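Tryptophanyl-tRNA synthetase (Mycoplasma pneumoniae, PDB 2YY5) probably catalyses the ATP-dependent attachment of L-tryptophan to its cognate tRNA, working as a homodimeric class I aminoacyl-tRNA synthetase. Local coordinates at residues B[249-254]-B[286-291]; B[194-199]-B[212-217]; B[175-180]-B[334-339]. The protein carries 1 engineered substitution. All coordinates share one frame; numbering follows the deposited sequence.

Interaction 1 (B[249-254]-B[286-291])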
# COMPACT_ATOMS: atom_id res chain seq x y z
N THR B 249 -30.36 -16.31 -24.28
CA THR B 249 -29.34 -15.57 -24.99
C THR B 249 -27.94 -15.90 -24.45
O THR B 249 -27.01 -16.10 -25.22
CB THR B 249 -29.58 -14.04 -24.89
OG1 THR B 249 -30.92 -13.75 -25.30
CG2 THR B 249 -28.59 -13.27 -25.79
N ASN B 250 -27.82 -15.95 -23.13
CA ASN B 250 -26.54 -16.25 -22.48
C ASN B 250 -26.00 -17.61 -22.91
O ASN B 250 -24.84 -17.72 -23.31
CB ASN B 250 -26.71 -16.23 -20.97
CG ASN B 250 -25.39 -16.34 -20.23
OD1 ASN B 250 -25.27 -17.07 -19.25
ND2 ASN B 250 -24.39 -15.61 -20.71
N MET B 251 -26.82 -18.65 -22.81
CA MET B 251 -26.38 -19.99 -23.20
C MET B 251 -25.98 -19.98 -24.67
O MET B 251 -25.07 -20.69 -25.10
CB MET B 251 -27.50 -21.02 -22.98
CG MET B 251 -27.81 -21.30 -21.52
SD MET B 251 -28.90 -22.73 -21.32
CE MET B 251 -30.49 -21.97 -21.64
N LEU B 252 -26.67 -19.17 -25.45
CA LEU B 252 -26.41 -19.08 -26.88
C LEU B 252 -25.06 -18.44 -27.20
O LEU B 252 -24.32 -18.95 -28.05
CB LEU B 252 -27.55 -18.31 -27.55
CG LEU B 252 -27.84 -18.54 -29.03
CD1 LEU B 252 -27.97 -20.04 -29.34
CD2 LEU B 252 -29.13 -17.80 -29.38
N THR B 253 -24.72 -17.34 -26.53
CA THR B 253 -23.43 -16.71 -26.82
C THR B 253 -22.26 -17.53 -26.25
O THR B 253 -21.15 -17.47 -26.77
CB THR B 253 -23.38 -15.19 -26.35
OG1 THR B 253 -22.31 -15.01 -25.41
CG2 THR B 253 -24.68 -14.75 -25.72
N ILE B 254 -22.52 -18.31 -25.20
CA ILE B 254 -21.48 -19.15 -24.60
C ILE B 254 -21.15 -20.25 -25.59
O ILE B 254 -19.98 -20.56 -25.84
CB ILE B 254 -21.94 -19.85 -23.29
CG1 ILE B 254 -22.11 -18.83 -22.17
CG2 ILE B 254 -20.92 -20.91 -22.88
CD1 ILE B 254 -22.82 -19.37 -20.95
N ASP B 286 -32.63 -28.82 -26.57
CA ASP B 286 -31.65 -29.11 -27.61
C ASP B 286 -30.46 -28.17 -27.49
O ASP B 286 -29.33 -28.52 -27.86
CB ASP B 286 -32.29 -28.97 -28.99
CG ASP B 286 -33.30 -30.06 -29.29
OD1 ASP B 286 -34.36 -29.74 -29.86
OD2 ASP B 286 -33.02 -31.23 -28.96
N LEU B 287 -30.72 -26.97 -26.99
CA LEU B 287 -29.69 -25.96 -26.79
C LEU B 287 -28.82 -26.35 -25.60
O LEU B 287 -27.59 -26.28 -25.67
CB LEU B 287 -30.34 -24.58 -26.55
CG LEU B 287 -29.46 -23.38 -26.19
CD1 LEU B 287 -28.40 -23.14 -27.25
CD2 LEU B 287 -30.34 -22.15 -26.03
N LYS B 288 -29.46 -26.76 -24.51
CA LYS B 288 -28.73 -27.17 -23.31
C LYS B 288 -27.84 -28.36 -23.61
O LYS B 288 -26.71 -28.45 -23.11
CB LYS B 288 -29.70 -27.51 -22.18
CG LYS B 288 -30.34 -26.29 -21.55
CD LYS B 288 -31.30 -26.67 -20.43
CE LYS B 288 -31.86 -25.41 -19.76
NZ LYS B 288 -32.87 -25.73 -18.72
N ASN B 289 -28.36 -29.27 -24.43
CA ASN B 289 -27.63 -30.46 -24.83
C ASN B 289 -26.34 -30.11 -25.55
O ASN B 289 -25.28 -30.64 -25.23
CB ASN B 289 -28.49 -31.33 -25.75
CG ASN B 289 -29.17 -32.46 -25.01
OD1 ASN B 289 -30.21 -32.27 -24.39
ND2 ASN B 289 -28.57 -33.64 -25.07
N ALA B 290 -26.44 -29.23 -26.54
CA ALA B 290 -25.28 -28.81 -27.33
C ALA B 290 -24.31 -27.98 -26.48
O ALA B 290 -23.09 -28.06 -26.66
CB ALA B 290 -25.74 -28.01 -28.54
N LEU B 291 -24.86 -27.20 -25.56
CA LEU B 291 -24.04 -26.37 -24.68
C LEU B 291 -23.28 -27.27 -23.72
O LEU B 291 -22.11 -27.03 -23.43
CB LEU B 291 -24.92 -25.41 -23.89
CG LEU B 291 -24.19 -24.50 -22.89
CD1 LEU B 291 -23.15 -23.66 -23.63
CD2 LEU B 291 -25.20 -23.61 -22.16
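Leu291 and Met251 carry the closest packing between the helical segments 249-254 and 286-291. The CD2 methyl of Leu291 lies against the start of the Met251 chain, 3.5 Å from CG of Met251, and the two side chains cross at about a right angle. The other methyl of Leu291, CD1, turns to Ile254 and meets its CG2 at 3.6 Å, so the fork of one leucine straddles two residues of the facing helix. That fork is set by CG of Leu291 standing anti to the backbone N (chi1 178°). Met251 leaves its backbone with CG anti to the carbonyl carbon; an extended chi2 (-170°) carries SD out to the aliphatic stem of Lys288, 3.8 Å from CG of Lys288, and the bend at chi3 then turns CE alongside that stem. One turn before Leu291, Leu287 meets Leu252 methyl to methyl, CD1 of Leu287 lying 3.8 Å from CD1 of Leu252. This layer lies between segment axes that approach to 10.0 Å and run roughly parallel, at 36°. Lys288 stays extended beyond CG, and its NZ is hydrogen-bonded to the carbonyl oxygens of Arg228 and Ala230, which probably helps keep the stem beside the methionine. Further out, Ile227 of helix 220-228 touches Leu291, while Leu19 and Leu23 of helix 19-26 touch Ile254, whose side chain is about 4 Å from that of Ile193, a predicted ATP-binding residue. No hydrogen bond joins the two segments: the helices meet through dispersion and burial of methyl, methylene and thioether groups, with the lysine charge led away to backbone carbonyls.

Interaction 2 (B[194-199]-B[212-217]); sequences MDLFDP and GVIYLD
Asp195 turns its carboxylate back onto its own chain while its flank lies against Gly212. CB of Asp195 lies 4.1 Å from Gly212 O and holds CG anti to the backbone N (chi1 -178°), and CG rests by the glycine, equally near its CA and O. OD1 faces the backbone that follows. It accepts a hydrogen bond from the N-H of Phe197, which makes an Asx turn. A second bond, from Asp198 N to Asp195 OD1 at 2.9 Å, extends this to an Asx motif and is the straighter of the two (167°). Both N-H groups arrive from above the carboxylate plane, and this double grip should fix the rotation of the group and favour its charged form. The same OD1 lies 3.3 Å from CA of Gly212, on the side where a CB would stand, and the glycine offers only backbone there. OD2 also lies beside Gly212, 3.6 Å from its CA, with CG2 of Val213 a little beyond.

The next residue ties the two backbones together: Leu196 N donates to Gly212 O at 2.8 Å, nearly straight (165°), in the carbonyl plane and on a lone pair. The CA of Asp195 adds a CA-H...O contact to the same Gly212 O. From there the Leu196 side chain runs past the glycine to Ile214, where CD1 of Leu196 meets CD1 of Ile214 at 3.5 Å.

The segments 194-199 and 212-217 thus bracket the loop bearing the KMSKS motif, a class I signature predicted to bind ATP, and Val213 lies close to its Met203. All of this falls between strand 183-185 and helix 220-228. Leu196 rests on Ile227 of that helix, Ile214 reaches Thr295 and Leu299 of helix 284-308, and Met194 touches Asn250 of helix 246-259.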
# COMPACT_ATOMS: atom_id res chain seq x y z
N MET B 194 -23.27 -14.60 -18.11
CA MET B 194 -24.28 -14.53 -17.05
C MET B 194 -24.43 -15.81 -16.22
O MET B 194 -24.04 -16.90 -16.63
CB MET B 194 -25.63 -14.14 -17.65
CG MET B 194 -25.59 -12.90 -18.53
SD MET B 194 -24.90 -11.43 -17.74
CE MET B 194 -24.66 -10.37 -19.21
N ASP B 195 -24.98 -15.64 -15.02
CA ASP B 195 -25.22 -16.73 -14.10
C ASP B 195 -26.29 -17.65 -14.69
O ASP B 195 -27.32 -17.17 -15.16
CB ASP B 195 -25.67 -16.14 -12.76
CG ASP B 195 -25.90 -17.18 -11.70
OD1 ASP B 195 -26.91 -17.91 -11.78
OD2 ASP B 195 -25.06 -17.28 -10.77
N LEU B 196 -26.04 -18.97 -14.69
CA LEU B 196 -26.99 -19.93 -15.25
C LEU B 196 -28.32 -20.06 -14.52
O LEU B 196 -29.31 -20.48 -15.12
CB LEU B 196 -26.34 -21.32 -15.36
CG LEU B 196 -25.30 -21.53 -16.47
CD1 LEU B 196 -24.96 -23.00 -16.57
CD2 LEU B 196 -25.86 -21.04 -17.79
N PHE B 197 -28.36 -19.72 -13.24
CA PHE B 197 -29.59 -19.79 -12.45
C PHE B 197 -30.37 -18.46 -12.49
O PHE B 197 -31.60 -18.45 -12.57
CB PHE B 197 -29.28 -20.16 -11.01
CG PHE B 197 -30.44 -19.96 -10.08
CD1 PHE B 197 -31.58 -20.75 -10.17
CD2 PHE B 197 -30.41 -18.94 -9.12
CE1 PHE B 197 -32.67 -20.53 -9.34
CE2 PHE B 197 -31.49 -18.72 -8.28
CZ PHE B 197 -32.62 -19.51 -8.39
N ASP B 198 -29.64 -17.36 -12.39
CA ASP B 198 -30.24 -16.04 -12.45
C ASP B 198 -29.47 -15.27 -13.53
O ASP B 198 -28.51 -14.57 -13.25
CB ASP B 198 -30.10 -15.31 -11.12
CG ASP B 198 -30.72 -13.92 -11.15
OD1 ASP B 198 -31.16 -13.49 -12.24
OD2 ASP B 198 -30.76 -13.26 -10.09
N PRO B 199 -29.91 -15.40 -14.79
CA PRO B 199 -29.25 -14.72 -15.90
C PRO B 199 -29.26 -13.19 -15.91
O PRO B 199 -28.76 -12.57 -16.86
CB PRO B 199 -29.94 -15.34 -17.12
CG PRO B 199 -31.30 -15.63 -16.62
CD PRO B 199 -31.05 -16.20 -15.25
N GLY B 212 -25.40 -21.86 -10.61
CA GLY B 212 -25.37 -20.78 -11.58
C GLY B 212 -23.98 -20.54 -12.15
O GLY B 212 -23.83 -19.80 -13.13
N VAL B 213 -22.98 -21.17 -11.56
CA VAL B 213 -21.60 -21.01 -12.02
C VAL B 213 -20.96 -22.31 -12.51
O VAL B 213 -21.01 -23.33 -11.82
CB VAL B 213 -20.71 -20.43 -10.89
CG1 VAL B 213 -19.25 -20.37 -11.33
CG2 VAL B 213 -21.21 -19.04 -10.50
N ILE B 214 -20.37 -22.27 -13.70
CA ILE B 214 -19.69 -23.44 -14.24
C ILE B 214 -18.22 -23.27 -13.87
O ILE B 214 -17.53 -22.46 -14.47
CB ILE B 214 -19.82 -23.52 -15.78
CG1 ILE B 214 -21.29 -23.56 -16.20
CG2 ILE B 214 -19.06 -24.74 -16.30
CD1 ILE B 214 -22.05 -24.75 -15.66
N TYR B 215 -17.75 -24.02 -12.87
CA TYR B 215 -16.36 -23.92 -12.44
C TYR B 215 -15.47 -24.69 -13.41
O TYR B 215 -15.88 -25.70 -13.98
CB TYR B 215 -16.17 -24.49 -11.03
CG TYR B 215 -16.99 -23.78 -9.97
CD1 TYR B 215 -16.79 -22.42 -9.70
CD2 TYR B 215 -17.98 -24.45 -9.26
CE1 TYR B 215 -17.56 -21.75 -8.75
CE2 TYR B 215 -18.76 -23.79 -8.31
CZ TYR B 215 -18.55 -22.44 -8.07
OH TYR B 215 -19.34 -21.80 -7.15
N LEU B 216 -14.25 -24.20 -13.59
CA LEU B 216 -13.30 -24.84 -14.49
C LEU B 216 -12.90 -26.24 -14.01
O LEU B 216 -12.47 -27.07 -14.81
CB LEU B 216 -12.07 -23.94 -14.66
CG LEU B 216 -12.14 -22.99 -15.87
CD1 LEU B 216 -13.54 -22.43 -16.03
CD2 LEU B 216 -11.13 -21.87 -15.71
N ASP B 217 -13.06 -26.50 -12.72
CA ASP B 217 -12.74 -27.82 -12.17
C ASP B 217 -14.00 -28.59 -11.80
O ASP B 217 -14.01 -29.40 -10.88
CB ASP B 217 -11.83 -27.68 -10.94
CG ASP B 217 -12.51 -26.98 -9.79
OD1 ASP B 217 -13.75 -27.04 -9.69
OD2 ASP B 217 -11.79 -26.36 -8.97

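Interaction 3 (B[175-180]-B[334-339])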
# COMPACT_ATOMS: atom_id res chain seq x y z
N PHE B 175 2.93 15.89 -12.07
CA PHE B 175 4.36 15.60 -12.12
C PHE B 175 4.99 15.72 -13.51
O PHE B 175 6.20 15.52 -13.66
CB PHE B 175 4.64 14.20 -11.53
CG PHE B 175 4.09 14.01 -10.15
CD1 PHE B 175 2.81 13.50 -9.95
CD2 PHE B 175 4.85 14.36 -9.03
CE1 PHE B 175 2.29 13.33 -8.66
CE2 PHE B 175 4.34 14.19 -7.73
CZ PHE B 175 3.05 13.68 -7.55
N LYS B 176 4.19 16.06 -14.50
CA LYS B 176 4.67 16.22 -15.87
C LYS B 176 5.47 14.99 -16.25
O LYS B 176 6.55 15.08 -16.85
CB LYS B 176 5.55 17.47 -15.99
CG LYS B 176 4.87 18.76 -15.53
CD LYS B 176 3.49 18.94 -16.17
CE LYS B 176 2.88 20.29 -15.84
NZ LYS B 176 1.45 20.38 -16.28
N LEU B 177 4.92 13.84 -15.89
CA LEU B 177 5.52 12.55 -16.16
C LEU B 177 4.98 12.03 -17.49
O LEU B 177 3.78 12.01 -17.70
CB LEU B 177 5.14 11.60 -15.02
CG LEU B 177 6.11 10.54 -14.51
CD1 LEU B 177 7.50 11.11 -14.35
CD2 LEU B 177 5.59 10.02 -13.17
N LYS B 178 5.88 11.63 -18.39
CA LYS B 178 5.45 11.11 -19.70
C LYS B 178 4.79 9.75 -19.51
O LYS B 178 5.45 8.75 -19.18
CB LYS B 178 6.64 10.94 -20.65
CG LYS B 178 7.40 12.21 -21.03
CD LYS B 178 8.34 12.66 -19.92
CE LYS B 178 9.51 13.44 -20.50
NZ LYS B 178 10.29 12.61 -21.46
N LEU B 179 3.47 9.70 -19.72
CA LEU B 179 2.74 8.46 -19.58
C LEU B 179 1.93 8.13 -20.82
O LEU B 179 1.80 8.93 -21.74
CB LEU B 179 1.80 8.52 -18.37
CG LEU B 179 2.31 7.99 -17.03
CD1 LEU B 179 3.57 8.74 -16.62
CD2 LEU B 179 1.24 8.14 -15.96
N ARG B 180 1.41 6.92 -20.82
CA ARG B 180 0.58 6.44 -21.91
C ARG B 180 -0.69 5.95 -21.22
O ARG B 180 -0.62 5.12 -20.31
CB ARG B 180 1.29 5.29 -22.62
CG ARG B 180 0.38 4.32 -23.33
CD ARG B 180 1.12 3.06 -23.77
NE ARG B 180 1.78 3.21 -25.06
CZ ARG B 180 2.99 3.72 -25.25
NH1 ARG B 180 3.48 3.81 -26.48
NH2 ARG B 180 3.72 4.12 -24.22
N ALA B 334 11.35 3.55 -11.63
CA ALA B 334 12.49 4.45 -11.52
C ALA B 334 12.14 5.82 -12.10
O ALA B 334 12.49 6.86 -11.53
CB ALA B 334 13.68 3.86 -12.26
N LEU B 335 11.44 5.82 -13.23
CA LEU B 335 11.06 7.07 -13.84
C LEU B 335 10.06 7.81 -12.97
O LEU B 335 10.10 9.04 -12.87
CB LEU B 335 10.52 6.81 -15.25
CG LEU B 335 11.57 6.57 -16.36
CD1 LEU B 335 12.97 6.34 -15.77
CD2 LEU B 335 11.15 5.38 -17.21
N PHE B 336 9.15 7.07 -12.32
CA PHE B 336 8.18 7.70 -11.44
C PHE B 336 8.90 8.29 -10.24
O PHE B 336 8.54 9.37 -9.75
CB PHE B 336 7.14 6.70 -10.94
CG PHE B 336 5.94 6.57 -11.83
CD1 PHE B 336 4.65 6.62 -11.30
CD2 PHE B 336 6.09 6.37 -13.21
CE1 PHE B 336 3.53 6.47 -12.12
CE2 PHE B 336 4.98 6.22 -14.03
CZ PHE B 336 3.70 6.27 -13.48
N TYR B 337 9.92 7.58 -9.76
CA TYR B 337 10.69 8.05 -8.63
C TYR B 337 11.27 9.41 -8.98
O TYR B 337 11.24 10.32 -8.17
CB TYR B 337 11.81 7.06 -8.27
CG TYR B 337 11.47 6.20 -7.07
CD1 TYR B 337 10.23 5.56 -6.97
CD2 TYR B 337 12.39 6.02 -6.04
CE1 TYR B 337 9.92 4.76 -5.87
CE2 TYR B 337 12.08 5.22 -4.94
CZ TYR B 337 10.84 4.60 -4.86
OH TYR B 337 10.52 3.81 -3.78
N ASP B 338 11.80 9.54 -10.19
CA ASP B 338 12.36 10.81 -10.60
C ASP B 338 11.32 11.90 -10.53
O ASP B 338 11.54 12.94 -9.92
CB ASP B 338 12.91 10.74 -12.02
CG ASP B 338 14.36 10.33 -12.06
OD1 ASP B 338 14.62 9.11 -12.14
OD2 ASP B 338 15.22 11.23 -12.01
N GLY B 339 10.17 11.65 -11.15
CA GLY B 339 9.08 12.61 -11.16
C GLY B 339 8.52 12.95 -9.79
O GLY B 339 8.15 14.10 -9.55
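An apolar contact joins the connection after helix 158-175 to the last turns of the long helix 311-340, near the subunit boundary of the dimer and far from the centre of the chain. No hydrogen bond crosses it. Its centrepiece is a CH-pi contact: CD2 of Leu177 sits 3.7 Å from the centroid of the Phe336 ring, only 13° off the ring normal, so the methyl lies over the middle of one face. The other branch of Leu177 goes to the helix backbone, with CD1 at 3.6 Å from Leu335 O and 3.9 Å from CA of Gly339. CD1 rests directly on the helix backbone there, where Gly339 has no side chain. Leu179 adds a second leucine at the far end of the ring, its CD1 lying 3.9 Å from CE2 of Phe336. At the other end of the contact, CD2 of Phe175 comes within 3.4 Å of Gly339 O, while the Phe175 ring stacks with that of Phe340.

Met92 of helix 87-98 also touches Phe336, and Ile171 of helix 158-175 touches Leu177. Across the dimer boundary, Pro54 of the second subunit packs on Phe175, and Tyr337 OH hydrogen-bonds to Ser84 O of the second subunit. Lys176, the first residue to leave the helical conformation, has a positive phi (51°) and turns the chain from helix 158-175 toward strand 183-185. The last helix, 311-340, thus packs against a helix-to-strand link of the class I, Rossmann-type catalytic domain, beside the dimer interface.

How the interactions relate
Interactions 1 and 2 are neighbours, their centres about 13 Å apart, and they touch where Met251 meets Leu196. They come in series along the chain, with interaction 2 closing before interaction 1 opens, and both lie within the span closed by interaction 3. That third contact has its centre about 49 Å from that of interaction 1 and about 43 Å from that of interaction 2, on the opposite side of the chain's centre. Helices 284-308 and 311-340 follow one another and carry the chain between these ends. The KMSKS side and the dimer-facing side do not touch, their nearest atoms being about 29 Å apart or more, with the bound tryptophanyl-adenylate analogue lying between them.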